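Local coordinates for protein cytosolic phospholipase A2 delta (Homo sapiens, PDB 5IZ5) that hydrolyses the sn-2 ester bond of glycerophospholipids in a calcium-dependent manner, with a preference for linoleic acid at that position, at residues G442-A454 against R518-I530. The protein carries 3 engineered substitutions. Sequence-based numbering, arbitrary orientation.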
loop_
_atom_site.group_PDB
_atom_site.type_symbol
_atom_site.label_atom_id
_atom_site.label_comp_id
_atom_site.label_asym_id
_atom_site.label_seq_id
_atom_site.Cartn_x
_atom_site.Cartn_y
_atom_site.Cartn_z
ATOM N N GLY B 442 -21.039 -10.530 -13.765
ATOM C CA GLY B 442 -22.305 -10.046 -14.321
ATOM C C GLY B 442 -23.297 -9.462 -13.322
ATOM O O GLY B 442 -24.446 -9.199 -13.674
ATOM N N GLN B 443 -22.860 -9.261 -12.081
ATOM C CA GLN B 443 -23.678 -8.627 -11.053
ATOM C C GLN B 443 -22.802 -8.071 -9.935
ATOM O O GLN B 443 -21.609 -8.369 -9.854
ATOM C CB GLN B 443 -24.660 -9.633 -10.445
ATOM C CG GLN B 443 -23.979 -10.838 -9.798
ATOM C CD GLN B 443 -24.954 -11.771 -9.103
ATOM O OE1 GLN B 443 -26.111 -11.427 -8.874
ATOM N NE2 GLN B 443 -24.485 -12.962 -8.761
ATOM N N VAL B 444 -23.424 -7.290 -9.059
ATOM C CA VAL B 444 -22.790 -6.839 -7.831
ATOM C C VAL B 444 -22.455 -8.066 -6.987
ATOM O O VAL B 444 -23.321 -8.903 -6.727
ATOM C CB VAL B 444 -23.719 -5.882 -7.039
ATOM C CG1 VAL B 444 -23.188 -5.625 -5.632
ATOM C CG2 VAL B 444 -23.879 -4.567 -7.790
ATOM N N MET B 445 -21.198 -8.163 -6.564
ATOM C CA MET B 445 -20.709 -9.313 -5.818
ATOM C C MET B 445 -20.360 -8.849 -4.413
ATOM O O MET B 445 -19.262 -8.344 -4.171
ATOM C CB MET B 445 -19.487 -9.909 -6.519
ATOM C CG MET B 445 -19.059 -11.279 -6.013
ATOM S SD MET B 445 -20.393 -12.495 -5.912
ATOM C CE MET B 445 -21.159 -12.334 -7.522
ATOM N N ASP B 446 -21.302 -9.013 -3.487
ATOM C CA ASP B 446 -21.185 -8.406 -2.164
ATOM C C ASP B 446 -20.356 -9.268 -1.208
ATOM O O ASP B 446 -20.864 -9.786 -0.219
ATOM C CB ASP B 446 -22.580 -8.127 -1.588
ATOM C CG ASP B 446 -22.567 -7.070 -0.491
ATOM O OD1 ASP B 446 -21.468 -6.637 -0.067
ATOM O OD2 ASP B 446 -23.668 -6.668 -0.054
ATOM N N GLN B 447 -19.076 -9.416 -1.525
ATOM C CA GLN B 447 -18.129 -10.126 -0.681
ATOM C C GLN B 447 -16.995 -9.167 -0.371
ATOM O O GLN B 447 -16.672 -8.295 -1.180
ATOM C CB GLN B 447 -17.592 -11.372 -1.393
ATOM C CG GLN B 447 -18.629 -12.470 -1.564
ATOM C CD GLN B 447 -18.170 -13.602 -2.472
ATOM O OE1 GLN B 447 -17.143 -13.513 -3.143
ATOM N NE2 GLN B 447 -18.938 -14.683 -2.492
ATOM N N LYS B 448 -16.392 -9.336 0.797
ATOM C CA LYS B 448 -15.337 -8.443 1.257
ATOM C C LYS B 448 -14.130 -9.225 1.722
ATOM O O LYS B 448 -14.251 -10.379 2.128
ATOM C CB LYS B 448 -15.863 -7.563 2.386
ATOM C CG LYS B 448 -17.081 -6.742 1.989
ATOM C CD LYS B 448 -17.551 -5.846 3.122
ATOM C CE LYS B 448 -18.920 -5.229 2.909
ATOM N NZ LYS B 448 -19.363 -5.156 1.492
ATOM N N LEU B 449 -12.965 -8.586 1.675
ATOM C CA LEU B 449 -11.726 -9.219 2.094
ATOM C C LEU B 449 -11.817 -9.768 3.519
ATOM O O LEU B 449 -11.317 -10.853 3.795
ATOM C CB LEU B 449 -10.547 -8.245 1.979
ATOM C CG LEU B 449 -9.178 -8.746 2.456
ATOM C CD1 LEU B 449 -8.800 -10.070 1.808
ATOM C CD2 LEU B 449 -8.112 -7.698 2.169
ATOM N N SER B 450 -12.449 -9.016 4.416
ATOM C CA SER B 450 -12.609 -9.450 5.805
ATOM C C SER B 450 -13.415 -10.746 5.915
ATOM O O SER B 450 -13.172 -11.544 6.809
ATOM C CB SER B 450 -13.281 -8.357 6.638
ATOM O OG SER B 450 -14.584 -8.081 6.171
ATOM N N GLY B 451 -14.364 -10.941 5.004
ATOM C CA GLY B 451 -15.168 -12.160 4.942
ATOM C C GLY B 451 -14.381 -13.417 4.615
ATOM O O GLY B 451 -14.854 -14.532 4.863
ATOM N N GLN B 452 -13.170 -13.242 4.079
ATOM C CA GLN B 452 -12.283 -14.363 3.776
ATOM C C GLN B 452 -11.701 -15.035 5.024
ATOM O O GLN B 452 -11.174 -16.139 4.935
ATOM C CB GLN B 452 -11.145 -13.915 2.851
ATOM C CG GLN B 452 -11.624 -13.407 1.499
ATOM C CD GLN B 452 -10.496 -13.144 0.519
ATOM O OE1 GLN B 452 -9.326 -13.421 0.790
ATOM N NE2 GLN B 452 -10.847 -12.602 -0.635
ATOM N N ARG B 453 -11.793 -14.379 6.180
ATOM C CA ARG B 453 -11.404 -15.008 7.444
ATOM C C ARG B 453 -12.172 -16.308 7.712
ATOM O O ARG B 453 -11.634 -17.222 8.333
ATOM C CB ARG B 453 -11.579 -14.037 8.616
ATOM C CG ARG B 453 -10.536 -12.927 8.620
ATOM C CD ARG B 453 -10.455 -12.201 9.950
ATOM N NE ARG B 453 -11.649 -11.402 10.216
ATOM C CZ ARG B 453 -11.785 -10.099 9.958
ATOM N NH1 ARG B 453 -10.803 -9.395 9.398
ATOM N NH2 ARG B 453 -12.932 -9.496 10.263
ATOM N N ALA B 454 -13.412 -16.394 7.231
ATOM C CA ALA B 454 -14.209 -17.610 7.379
ATOM C C ALA B 454 -13.558 -18.798 6.669
ATOM O O ALA B 454 -13.641 -19.925 7.148
ATOM C CB ALA B 454 -15.627 -17.391 6.868
ATOM N N ARG B 518 -14.358 6.044 10.532
ATOM C CA ARG B 518 -14.584 4.736 9.954
ATOM C C ARG B 518 -15.344 4.858 8.638
ATOM O O ARG B 518 -16.432 5.416 8.598
ATOM C CB ARG B 518 -15.369 3.869 10.933
ATOM C CG ARG B 518 -15.542 2.430 10.489
ATOM C CD ARG B 518 -15.608 1.494 11.683
ATOM N NE ARG B 518 -15.652 0.093 11.264
ATOM C CZ ARG B 518 -15.390 -0.949 12.054
ATOM N NH1 ARG B 518 -15.051 -0.772 13.331
ATOM N NH2 ARG B 518 -15.462 -2.181 11.558
ATOM N N ILE B 519 -14.749 4.338 7.568
ATOM C CA ILE B 519 -15.384 4.273 6.258
ATOM C C ILE B 519 -15.756 2.812 6.033
ATOM O O ILE B 519 -14.952 1.933 6.317
ATOM C CB ILE B 519 -14.421 4.738 5.141
ATOM C CG1 ILE B 519 -13.837 6.120 5.456
ATOM C CG2 ILE B 519 -15.118 4.757 3.785
ATOM C CD1 ILE B 519 -14.850 7.235 5.527
ATOM N N PRO B 520 -16.966 2.538 5.521
ATOM C CA PRO B 520 -17.337 1.132 5.309
ATOM C C PRO B 520 -16.351 0.371 4.412
ATOM O O PRO B 520 -15.887 0.916 3.409
ATOM C CB PRO B 520 -18.703 1.225 4.625
ATOM C CG PRO B 520 -19.241 2.561 5.007
ATOM C CD PRO B 520 -18.053 3.464 5.155
ATOM N N GLU B 521 -16.029 -0.866 4.786
ATOM C CA GLU B 521 -15.152 -1.712 3.979
ATOM C C GLU B 521 -15.766 -1.889 2.600
ATOM O O GLU B 521 -16.946 -2.184 2.487
ATOM C CB GLU B 521 -14.952 -3.085 4.627
ATOM C CG GLU B 521 -13.958 -3.976 3.887
ATOM C CD GLU B 521 -13.782 -5.351 4.513
ATOM O OE1 GLU B 521 -14.484 -5.664 5.497
ATOM O OE2 GLU B 521 -12.939 -6.127 4.014
ATOM N N PRO B 522 -14.972 -1.692 1.541
ATOM C CA PRO B 522 -15.563 -1.838 0.220
ATOM C C PRO B 522 -15.757 -3.288 -0.212
ATOM O O PRO B 522 -15.170 -4.204 0.349
ATOM C CB PRO B 522 -14.547 -1.165 -0.693
ATOM C CG PRO B 522 -13.251 -1.336 0.013
ATOM C CD PRO B 522 -13.575 -1.235 1.473
ATOM N N ARG B 523 -16.608 -3.444 -1.210
ATOM C CA ARG B 523 -16.777 -4.667 -1.971
ATOM C C ARG B 523 -15.413 -5.098 -2.536
ATOM O O ARG B 523 -14.589 -4.246 -2.867
ATOM C CB ARG B 523 -17.746 -4.364 -3.119
ATOM C CG ARG B 523 -18.747 -5.437 -3.418
ATOM C CD ARG B 523 -20.037 -4.871 -3.986
ATOM N NE ARG B 523 -19.899 -4.273 -5.320
ATOM C CZ ARG B 523 -20.145 -2.994 -5.630
ATOM N NH1 ARG B 523 -20.518 -2.110 -4.706
ATOM N NH2 ARG B 523 -20.012 -2.584 -6.885
ATOM N N ILE B 524 -15.179 -6.405 -2.661
ATOM C CA ILE B 524 -13.854 -6.902 -3.049
ATOM C C ILE B 524 -13.400 -6.472 -4.451
ATOM O O ILE B 524 -12.198 -6.345 -4.687
ATOM C CB ILE B 524 -13.700 -8.442 -2.884
ATOM C CG1 ILE B 524 -12.218 -8.824 -3.031
ATOM C CG2 ILE B 524 -14.560 -9.199 -3.883
ATOM C CD1 ILE B 524 -11.658 -9.623 -1.888
ATOM N N CYS B 525 -14.341 -6.212 -5.356
ATOM C CA CYS B 525 -13.989 -5.716 -6.688
ATOM C C CYS B 525 -13.153 -4.433 -6.638
ATOM O O CYS B 525 -12.360 -4.191 -7.543
ATOM C CB CYS B 525 -15.231 -5.498 -7.560
ATOM S SG CYS B 525 -16.412 -4.264 -6.962
ATOM N N PHE B 526 -13.313 -3.631 -5.585
ATOM C CA PHE B 526 -12.530 -2.405 -5.429
ATOM C C PHE B 526 -11.089 -2.698 -5.066
ATOM O O PHE B 526 -10.198 -1.953 -5.456
ATOM C CB PHE B 526 -13.180 -1.439 -4.424
ATOM C CG PHE B 526 -14.459 -0.856 -4.926
ATOM C CD1 PHE B 526 -14.458 0.276 -5.734
ATOM C CD2 PHE B 526 -15.670 -1.472 -4.642
ATOM C CE1 PHE B 526 -15.645 0.791 -6.232
ATOM C CE2 PHE B 526 -16.858 -0.961 -5.130
ATOM C CZ PHE B 526 -16.845 0.168 -5.928
ATOM N N LEU B 527 -10.852 -3.770 -4.321
ATOM C CA LEU B 527 -9.492 -4.199 -4.058
ATOM C C LEU B 527 -8.902 -4.895 -5.285
ATOM O O LEU B 527 -7.748 -4.669 -5.625
ATOM C CB LEU B 527 -9.425 -5.114 -2.836
ATOM C CG LEU B 527 -9.831 -4.485 -1.503
ATOM C CD1 LEU B 527 -9.521 -5.453 -0.376
ATOM C CD2 LEU B 527 -9.131 -3.157 -1.248
ATOM N N GLU B 528 -9.693 -5.732 -5.944
ATOM C CA GLU B 528 -9.258 -6.356 -7.189
ATOM C C GLU B 528 -8.824 -5.311 -8.213
ATOM O O GLU B 528 -7.850 -5.517 -8.939
ATOM C CB GLU B 528 -10.364 -7.236 -7.768
ATOM C CG GLU B 528 -10.549 -8.525 -6.993
ATOM C CD GLU B 528 -11.775 -9.292 -7.432
ATOM O OE1 GLU B 528 -12.904 -8.821 -7.180
ATOM O OE2 GLU B 528 -11.611 -10.367 -8.041
ATOM N N ALA B 529 -9.534 -4.185 -8.249
ATOM C CA ALA B 529 -9.205 -3.093 -9.164
ATOM C C ALA B 529 -7.833 -2.487 -8.875
ATOM O O ALA B 529 -7.107 -2.192 -9.816
ATOM C CB ALA B 529 -10.270 -2.017 -9.114
ATOM N N ILE B 530 -7.503 -2.293 -7.590
ATOM C CA ILE B 530 -6.187 -1.805 -7.136
ATOM C C ILE B 530 -5.114 -2.807 -7.512
ATOM O O ILE B 530 -4.079 -2.446 -8.069
ATOM C CB ILE B 530 -6.091 -1.684 -5.587
ATOM C CG1 ILE B 530 -7.210 -0.829 -4.983
ATOM C CG2 ILE B 530 -4.705 -1.208 -5.133
ATOM C CD1 ILE B 530 -7.296 0.584 -5.479
HETATM O O HOH W 1 -17.078 -7.321 -5.732
HETATM O O HOH W 2 -12.933 -5.961 0.462
#
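One residue, Ser450, takes both oxygens of the Glu521 carboxylate: its hydroxyl OG donates to OE1 over a short 2.5 Å, and its backbone N donates to OE2 at 3.0 Å. Each oxygen uses the lone pair on the side of its partner oxygen, a forked grip that fixes the rotation of the carboxylate. Glu521 gets there by full extension, with CG anti to the backbone N (chi1 -176°), while the aliphatic part of Lys448 slides past it in the opposite direction and turns its NZ to Asp446. With an alanine in place of Glu521, Ser450 N and OG would probably lose their mates, leaving the hydroxyl free to turn. Ile524 N donates to Gln447 O (2.8 Å), and two waters sit beside this single direct backbone bond, one joining Met445 O to Cys525 N, the other Leu449 N to Pro522 O. The Arg523 guanidinium lies between Val444 CG1 on one face and Phe526 CE2 on the other, with salt bridges to Glu437 and Glu415. Leu449 CD2 meets Leu527 CD1 at 3.7 Å, the side chains crossing at about a right angle, and Ile524 CD1 lies against NE2 of Gln452, whose OE1 is hydrogen-bonded to Tyr466 OH. The contact joins the loop between helix 428-441 and strand 463-471 to the residues leading into helix 524-531 and to Leu527 on that helix, within the patatin-like catalytic domain.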